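Local coordinates for lipoprotein (Actinomyces odontolyticus, PDB 3UP9) that probably binds L-methionine as the membrane-tethered substrate-binding lipoprotein of an uptake system, closing two lobes around the amino acid, at residues Thr43-Pro48 and Gly110-Thr115. Sequence-based numbering, arbitrary orientation.
Sequences TDYVQP and GIISDT. With MSE (selenomethionine), chain B.
Y45 reaches from one lobe of this periplasmic-binding-protein fold to the other, and its ring meets I112 and D114 where strand 107-112 gives way to helix 115-127. The apolar part is a single touch: I112 CD1 comes to 3.8 Å from Y45 CE2, approaching obliquely, with the two side chains at about a right angle. With CG1 anti to the backbone N (chi1 -154°) and CD1 extended in turn from CG1, the I112 chain runs out toward the ring.

The polar neighbour sits at the ring's edge. D114 OD2 lies near the ring plane, 3.7 Å from Y45 CD2, with the carboxylate turned 73° from the ring. That is a spacing for an edge contact between a carboxylate oxygen and ring C-H, not for a bond; the firmer partner of OD2 is N117 ND2, in the helix that D114 N-caps. On the other side of the contact, Q47 N donates to D44 OD1 at 3.3 Å, a capping bond that ties down the turn carrying Y45.

Over one face of the ring sits the bound selenomethionine. Its methyl CE rides 3.2 Å above the plane, over the centre, in a CH-pi arrangement. F177 also meets the ring, their planes about 40° apart. An alanine at Y45 is likely to leave that methyl without its aromatic floor and to open a gap beside I112.

The two segments bury just 83 Å² between them, and Y45 spreads further contacts over N117, N174 and F177, so the ring does double duty as pocket wall and interlobe contact. Such chemistry suits a cleft closed around its ligand: an apolar, polarisable surface for the selenium-bearing end, while E88, R120, N174 and N202 supply hydrogen bonds to the ligand.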
loop_
_atom_site.group_PDB
_atom_site.type_symbol
_atom_site.label_atom_id
_atom_site.label_comp_id
_atom_site.label_asym_id
_atom_site.label_seq_id
_atom_site.Cartn_x
_atom_site.Cartn_y
_atom_site.Cartn_z
ATOM N N THR A 43 -3.867 2.024 -10.766
ATOM C CA THR A 43 -2.428 1.687 -10.633
ATOM C C THR A 43 -1.590 2.745 -9.864
ATOM O O THR A 43 -0.410 2.512 -9.621
ATOM C CB THR A 43 -1.763 1.280 -11.958
ATOM O OG1 THR A 43 -2.117 2.189 -12.927
ATOM C CG2 THR A 43 -2.211 -0.151 -12.493
ATOM N N ASP A 44 -2.195 3.866 -9.485
ATOM C CA ASP A 44 -1.535 4.876 -8.659
ATOM C C ASP A 44 -2.419 5.247 -7.432
ATOM O O ASP A 44 -3.547 4.781 -7.311
ATOM C CB ASP A 44 -1.137 6.132 -9.467
ATOM C CG ASP A 44 -2.176 7.218 -9.401
ATOM O OD1 ASP A 44 -3.326 6.848 -9.149
ATOM O OD2 ASP A 44 -1.866 8.440 -9.559
ATOM N N TYR A 45 -1.880 6.088 -6.546
ATOM C CA TYR A 45 -2.458 6.311 -5.235
ATOM C C TYR A 45 -3.390 7.511 -5.180
ATOM O O TYR A 45 -4.304 7.507 -4.369
ATOM C CB TYR A 45 -1.344 6.434 -4.194
ATOM C CG TYR A 45 -0.551 5.147 -3.863
ATOM C CD1 TYR A 45 -1.087 3.893 -4.099
ATOM C CD2 TYR A 45 0.704 5.221 -3.232
ATOM C CE1 TYR A 45 -0.398 2.753 -3.776
ATOM C CE2 TYR A 45 1.399 4.072 -2.869
ATOM C CZ TYR A 45 0.841 2.844 -3.149
ATOM O OH TYR A 45 1.477 1.676 -2.790
ATOM N N VAL A 46 -3.154 8.500 -6.040
ATOM C CA VAL A 46 -3.897 9.744 -6.088
ATOM C C VAL A 46 -5.351 9.528 -6.562
ATOM O O VAL A 46 -6.325 9.991 -5.957
ATOM C CB VAL A 46 -3.154 10.810 -6.963
ATOM C CG1 VAL A 46 -4.015 12.028 -7.163
ATOM C CG2 VAL A 46 -1.838 11.227 -6.302
ATOM N N GLN A 47 -5.476 8.726 -7.592
ATOM C CA GLN A 47 -6.685 8.605 -8.356
ATOM C C GLN A 47 -7.874 7.950 -7.674
ATOM O O GLN A 47 -8.970 8.432 -7.833
ATOM C CB GLN A 47 -6.323 7.832 -9.624
ATOM C CG GLN A 47 -6.622 8.532 -10.891
ATOM C CD GLN A 47 -5.456 9.237 -11.462
ATOM O OE1 GLN A 47 -5.335 10.447 -11.286
ATOM N NE2 GLN A 47 -4.642 8.525 -12.247
ATOM N N PRO A 48 -7.692 6.846 -6.929
ATOM C CA PRO A 48 -8.845 6.253 -6.191
ATOM C C PRO A 48 -9.498 7.150 -5.128
ATOM O O PRO A 48 -10.702 7.088 -4.914
ATOM C CB PRO A 48 -8.220 5.036 -5.464
ATOM C CG PRO A 48 -6.971 4.747 -6.193
ATOM C CD PRO A 48 -6.462 6.062 -6.707
ATOM N N GLY A 110 16.033 5.130 -5.411
ATOM C CA GLY A 110 14.686 5.547 -5.765
ATOM C C GLY A 110 13.742 5.523 -4.582
ATOM O O GLY A 110 13.727 4.564 -3.804
ATOM N N ILE A 111 12.942 6.565 -4.453
ATOM C CA ILE A 111 12.035 6.732 -3.319
ATOM C C ILE A 111 10.743 7.371 -3.849
ATOM O O ILE A 111 10.775 8.264 -4.678
ATOM C CB ILE A 111 12.710 7.593 -2.209
ATOM C CG1 ILE A 111 11.940 7.544 -0.877
ATOM C CG2 ILE A 111 12.956 9.043 -2.693
ATOM C CD1 ILE A 111 12.814 7.886 0.336
ATOM N N ILE A 112 9.605 6.872 -3.397
ATOM C CA ILE A 112 8.305 7.396 -3.791
ATOM C C ILE A 112 8.154 8.897 -3.409
ATOM O O ILE A 112 8.814 9.432 -2.485
ATOM C CB ILE A 112 7.168 6.529 -3.137
ATOM C CG1 ILE A 112 5.880 6.583 -3.978
ATOM C CG2 ILE A 112 6.951 6.963 -1.672
ATOM C CD1 ILE A 112 4.829 5.548 -3.645
ATOM N N SER A 113 7.236 9.571 -4.089
ATOM C CA SER A 113 7.125 11.033 -3.967
ATOM C C SER A 113 5.996 11.527 -3.071
ATOM O O SER A 113 6.019 12.657 -2.678
ATOM C CB SER A 113 7.036 11.694 -5.365
ATOM O OG SER A 113 5.923 11.162 -6.034
ATOM N N ASP A 114 5.042 10.677 -2.701
ATOM C CA ASP A 114 3.970 11.093 -1.769
ATOM C C ASP A 114 4.495 11.143 -0.314
ATOM O O ASP A 114 5.349 10.326 0.058
ATOM C CB ASP A 114 2.727 10.214 -1.953
ATOM C CG ASP A 114 2.806 8.856 -1.232
ATOM O OD1 ASP A 114 2.573 8.783 0.024
ATOM O OD2 ASP A 114 3.020 7.839 -1.938
ATOM N N THR A 115 3.996 12.105 0.476
ATOM C CA THR A 115 4.426 12.338 1.855
ATOM C C THR A 115 4.444 11.091 2.759
ATOM O O THR A 115 5.490 10.738 3.281
ATOM C CB THR A 115 3.535 13.413 2.500
ATOM O OG1 THR A 115 3.551 14.578 1.649
ATOM C CG2 THR A 115 3.949 13.739 3.938
HETATM N N MSE B 300 -0.756 -1.153 -0.720
HETATM C CA MSE B 300 0.157 -0.133 -0.160
HETATM C C MSE B 300 0.818 -0.564 1.127
HETATM O O MSE B 300 0.193 -1.302 1.935
HETATM O OXT MSE B 300 1.971 -0.150 1.326
HETATM C CB MSE B 300 -0.595 1.146 0.100
HETATM C CG MSE B 300 0.302 2.336 0.563
HETATM SE SE MSE B 300 -0.769 3.893 0.882
HETATM C CE MSE B 300 -1.723 4.161 -0.857
#